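Local coordinates for Exo-alpha-sialidase (Clostridium perfringens, PDB 2V72), which is a large sialidase toxin whose family 32 carbohydrate-binding module, the part described here, binds galactose and a calcium ion, at residues A[8-16]-A[135-143]. Sequence-based numbering, arbitrary orientation.
With CA (calcium ion), chain B.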
loop_
_atom_site.group_PDB
_atom_site.type_symbol
_atom_site.label_atom_id
_atom_site.label_comp_id
_atom_site.label_asym_id
_atom_site.label_seq_id
_atom_site.Cartn_x
_atom_site.Cartn_y
_atom_site.Cartn_z
ATOM N N GLU A 8 -2.471 17.355 10.868
ATOM C CA GLU A 8 -2.209 16.448 9.753
ATOM C C GLU A 8 -3.544 16.230 9.055
ATOM O O GLU A 8 -4.599 16.299 9.695
ATOM C CB GLU A 8 -1.606 15.130 10.245
ATOM C CG GLU A 8 -0.752 14.391 9.219
ATOM C CD GLU A 8 -0.109 13.118 9.773
ATOM O OE1 GLU A 8 -0.514 12.660 10.870
ATOM O OE2 GLU A 8 0.805 12.571 9.109
ATOM N N THR A 9 -3.498 15.991 7.746
ATOM C CA THR A 9 -4.705 15.936 6.918
ATOM C C THR A 9 -4.717 14.679 6.050
ATOM O O THR A 9 -3.702 14.308 5.463
ATOM C CB THR A 9 -4.822 17.197 6.014
ATOM O OG1 THR A 9 -4.596 18.381 6.797
ATOM C CG2 THR A 9 -6.195 17.291 5.370
ATOM N N ALA A 10 -5.874 14.035 5.972
ATOM C CA ALA A 10 -6.038 12.823 5.177
ATOM C C ALA A 10 -6.423 13.162 3.741
ATOM O O ALA A 10 -7.399 13.880 3.505
ATOM C CB ALA A 10 -7.085 11.914 5.810
ATOM N N ILE A 11 -5.650 12.655 2.783
ATOM C CA ILE A 11 -6.008 12.789 1.372
ATOM C C ILE A 11 -7.240 11.916 1.101
ATOM O O ILE A 11 -7.236 10.723 1.418
ATOM C CB ILE A 11 -4.839 12.407 0.418
ATOM C CG1 ILE A 11 -3.620 13.310 0.662
ATOM C CG2 ILE A 11 -5.290 12.485 -1.052
ATOM C CD1 ILE A 11 -2.304 12.753 0.130
ATOM N N PRO A 12 -8.305 12.516 0.537
ATOM C CA PRO A 12 -9.481 11.726 0.203
ATOM C C PRO A 12 -9.104 10.589 -0.745
ATOM O O PRO A 12 -8.421 10.815 -1.752
ATOM C CB PRO A 12 -10.398 12.733 -0.497
ATOM C CG PRO A 12 -9.940 14.067 -0.014
ATOM C CD PRO A 12 -8.473 13.934 0.179
ATOM N N GLN A 13 -9.523 9.377 -0.384
ATOM C CA GLN A 13 -9.274 8.174 -1.163
ATOM C C GLN A 13 -10.037 8.198 -2.485
ATOM O O GLN A 13 -9.634 7.543 -3.448
ATOM C CB GLN A 13 -9.656 6.927 -0.356
ATOM C CG GLN A 13 -8.696 6.585 0.783
ATOM C CD GLN A 13 -9.084 5.313 1.521
ATOM O OE1 GLN A 13 -10.245 5.110 1.852
ATOM N NE2 GLN A 13 -8.107 4.455 1.786
ATOM N N SER A 14 -11.131 8.957 -2.523
ATOM C CA SER A 14 -11.918 9.128 -3.747
ATOM C C SER A 14 -11.123 9.881 -4.816
ATOM O O SER A 14 -11.429 9.781 -6.003
ATOM C CB SER A 14 -13.235 9.852 -3.457
ATOM O OG SER A 14 -13.020 11.236 -3.260
ATOM N N GLU A 15 -10.107 10.627 -4.387
ATOM C CA GLU A 15 -9.194 11.319 -5.297
ATOM C C GLU A 15 -8.044 10.416 -5.737
ATOM O O GLU A 15 -7.197 10.795 -6.556
ATOM C CB GLU A 15 -8.657 12.590 -4.643
ATOM C CG GLU A 15 -9.548 13.795 -4.864
ATOM C CD GLU A 15 -9.305 14.895 -3.862
ATOM O OE1 GLU A 15 -8.129 15.124 -3.509
ATOM O OE2 GLU A 15 -10.294 15.528 -3.421
ATOM N N MET A 16 -8.022 9.212 -5.187
ATOM C CA MET A 16 -7.003 8.238 -5.531
ATOM C C MET A 16 -7.544 7.249 -6.545
ATOM O O MET A 16 -8.756 7.097 -6.694
ATOM C CB MET A 16 -6.519 7.493 -4.281
ATOM C CG MET A 16 -6.080 8.400 -3.134
ATOM S SD MET A 16 -5.640 7.410 -1.706
ATOM C CE MET A 16 -5.151 8.693 -0.548
ATOM N N SER A 135 -1.359 -8.659 0.903
ATOM C CA SER A 135 -2.685 -8.079 1.073
ATOM C C SER A 135 -2.628 -6.755 1.839
ATOM O O SER A 135 -1.768 -6.562 2.709
ATOM C CB SER A 135 -3.650 -9.061 1.753
ATOM O OG SER A 135 -3.176 -9.523 3.008
ATOM N N ILE A 136 -3.523 -5.841 1.467
ATOM C CA ILE A 136 -3.720 -4.564 2.137
ATOM C C ILE A 136 -5.218 -4.286 2.075
ATOM O O ILE A 136 -5.799 -4.216 0.989
ATOM C CB ILE A 136 -2.939 -3.390 1.452
ATOM C CG1 ILE A 136 -1.424 -3.530 1.655
ATOM C CG2 ILE A 136 -3.406 -2.033 1.993
ATOM C CD1 ILE A 136 -0.583 -2.565 0.816
ATOM N N ALA A 137 -5.846 -4.146 3.237
ATOM C CA ALA A 137 -7.281 -3.877 3.297
ATOM C C ALA A 137 -7.583 -2.391 3.124
ATOM O O ALA A 137 -8.580 -2.032 2.496
ATOM C CB ALA A 137 -7.894 -4.431 4.599
ATOM N N GLU A 138 -6.720 -1.537 3.674
ATOM C CA GLU A 138 -6.846 -0.082 3.521
ATOM C C GLU A 138 -5.490 0.627 3.458
ATOM O O GLU A 138 -4.546 0.253 4.154
ATOM C CB GLU A 138 -7.685 0.534 4.646
ATOM C CG GLU A 138 -9.185 0.457 4.456
ATOM C CD GLU A 138 -9.651 1.144 3.199
ATOM O OE1 GLU A 138 -9.483 2.379 3.078
ATOM O OE2 GLU A 138 -10.200 0.441 2.329
ATOM N N LEU A 139 -5.415 1.648 2.609
ATOM C CA LEU A 139 -4.232 2.473 2.486
ATOM C C LEU A 139 -4.633 3.940 2.518
ATOM O O LEU A 139 -5.465 4.388 1.721
ATOM C CB LEU A 139 -3.458 2.153 1.203
ATOM C CG LEU A 139 -2.090 2.837 1.160
ATOM C CD1 LEU A 139 -1.012 1.893 0.670
ATOM C CD2 LEU A 139 -2.115 4.136 0.353
ATOM N N ASN A 140 -4.041 4.675 3.455
ATOM C CA ASN A 140 -4.327 6.086 3.614
ATOM C C ASN A 140 -3.047 6.904 3.539
ATOM O O ASN A 140 -1.968 6.425 3.915
ATOM C CB ASN A 140 -5.056 6.331 4.935
ATOM C CG ASN A 140 -6.487 5.881 4.889
ATOM O OD1 ASN A 140 -7.351 6.593 4.374
ATOM N ND2 ASN A 140 -6.754 4.686 5.413
ATOM N N VAL A 141 -3.164 8.123 3.025
ATOM C CA VAL A 141 -1.993 8.977 2.833
ATOM C C VAL A 141 -2.274 10.322 3.467
ATOM O O VAL A 141 -3.333 10.914 3.255
ATOM C CB VAL A 141 -1.600 9.142 1.338
ATOM C CG1 VAL A 141 -0.225 9.790 1.215
ATOM C CG2 VAL A 141 -1.583 7.789 0.624
ATOM N N TYR A 142 -1.331 10.790 4.269
ATOM C CA TYR A 142 -1.567 11.980 5.057
ATOM C C TYR A 142 -0.627 13.091 4.652
ATOM O O TYR A 142 0.529 12.834 4.310
ATOM C CB TYR A 142 -1.458 11.649 6.546
ATOM C CG TYR A 142 -2.489 10.638 6.977
ATOM C CD1 TYR A 142 -2.243 9.266 6.858
ATOM C CD2 TYR A 142 -3.725 11.046 7.470
ATOM C CE1 TYR A 142 -3.193 8.336 7.239
ATOM C CE2 TYR A 142 -4.684 10.120 7.854
ATOM C CZ TYR A 142 -4.412 8.770 7.731
ATOM O OH TYR A 142 -5.357 7.850 8.106
ATOM N N GLU A 143 -1.154 14.313 4.647
ATOM C CA GLU A 143 -0.354 15.527 4.458
ATOM C C GLU A 143 -0.319 16.301 5.778
ATOM O O GLU A 143 0.242 17.392 5.853
ATOM C CB GLU A 143 -0.930 16.429 3.350
ATOM C CG GLU A 143 -1.184 15.753 2.009
ATOM C CD GLU A 143 -1.314 16.756 0.870
ATOM O OE1 GLU A 143 -0.270 17.282 0.416
ATOM O OE2 GLU A 143 -2.455 17.022 0.425
HETATM CA CA CA B . -10.749 -1.819 1.701
HETATM O O HOH W 1 -5.887 8.785 2.662
#
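Gln13 NE2 gives both its protons across the contact, to Leu139 O at 2.6 Å and to Glu138 OE1 at 2.8 Å. Both acceptors lie close to the Gln13 amide plane, which fixes its rotation, although the amide sits 48° above the Leu139 carbonyl plane and meets Glu138 OE1 on the syn side, tilted 31° out of the carboxylate plane. The bend of the Glu138 chain at chi2 (-59°) turns the carboxylate so that OE2 binds calcium at 2.4 Å, beside Ala137 O; Ser31, Asp34, Asn36 and Thr39 also bind it. The N-terminal loop runs antiparallel beside strand 138-142, with one non-hydrogen-bonded bridge between Ala10 and Tyr142, flanked by Glu143 N to Thr9 O at 2.7 Å and Ile11 N to Val141 O at 2.9 Å. Between bridge and amide a water accepts from Val141 N at 2.8 Å and lies near Ile11 O and Asn140 OD1. On the buried side Ile11 CD1 meets Val141 CG1 at 3.8 Å and Met16 CE touches Val141 CG2. Thus the loop edges the C-terminal strand of this F5/8 type C beta-sandwich, and Gln13 acts as a second-shell calcium residue, holding the non-metal oxygen of Glu138 and probably orienting its carboxylate.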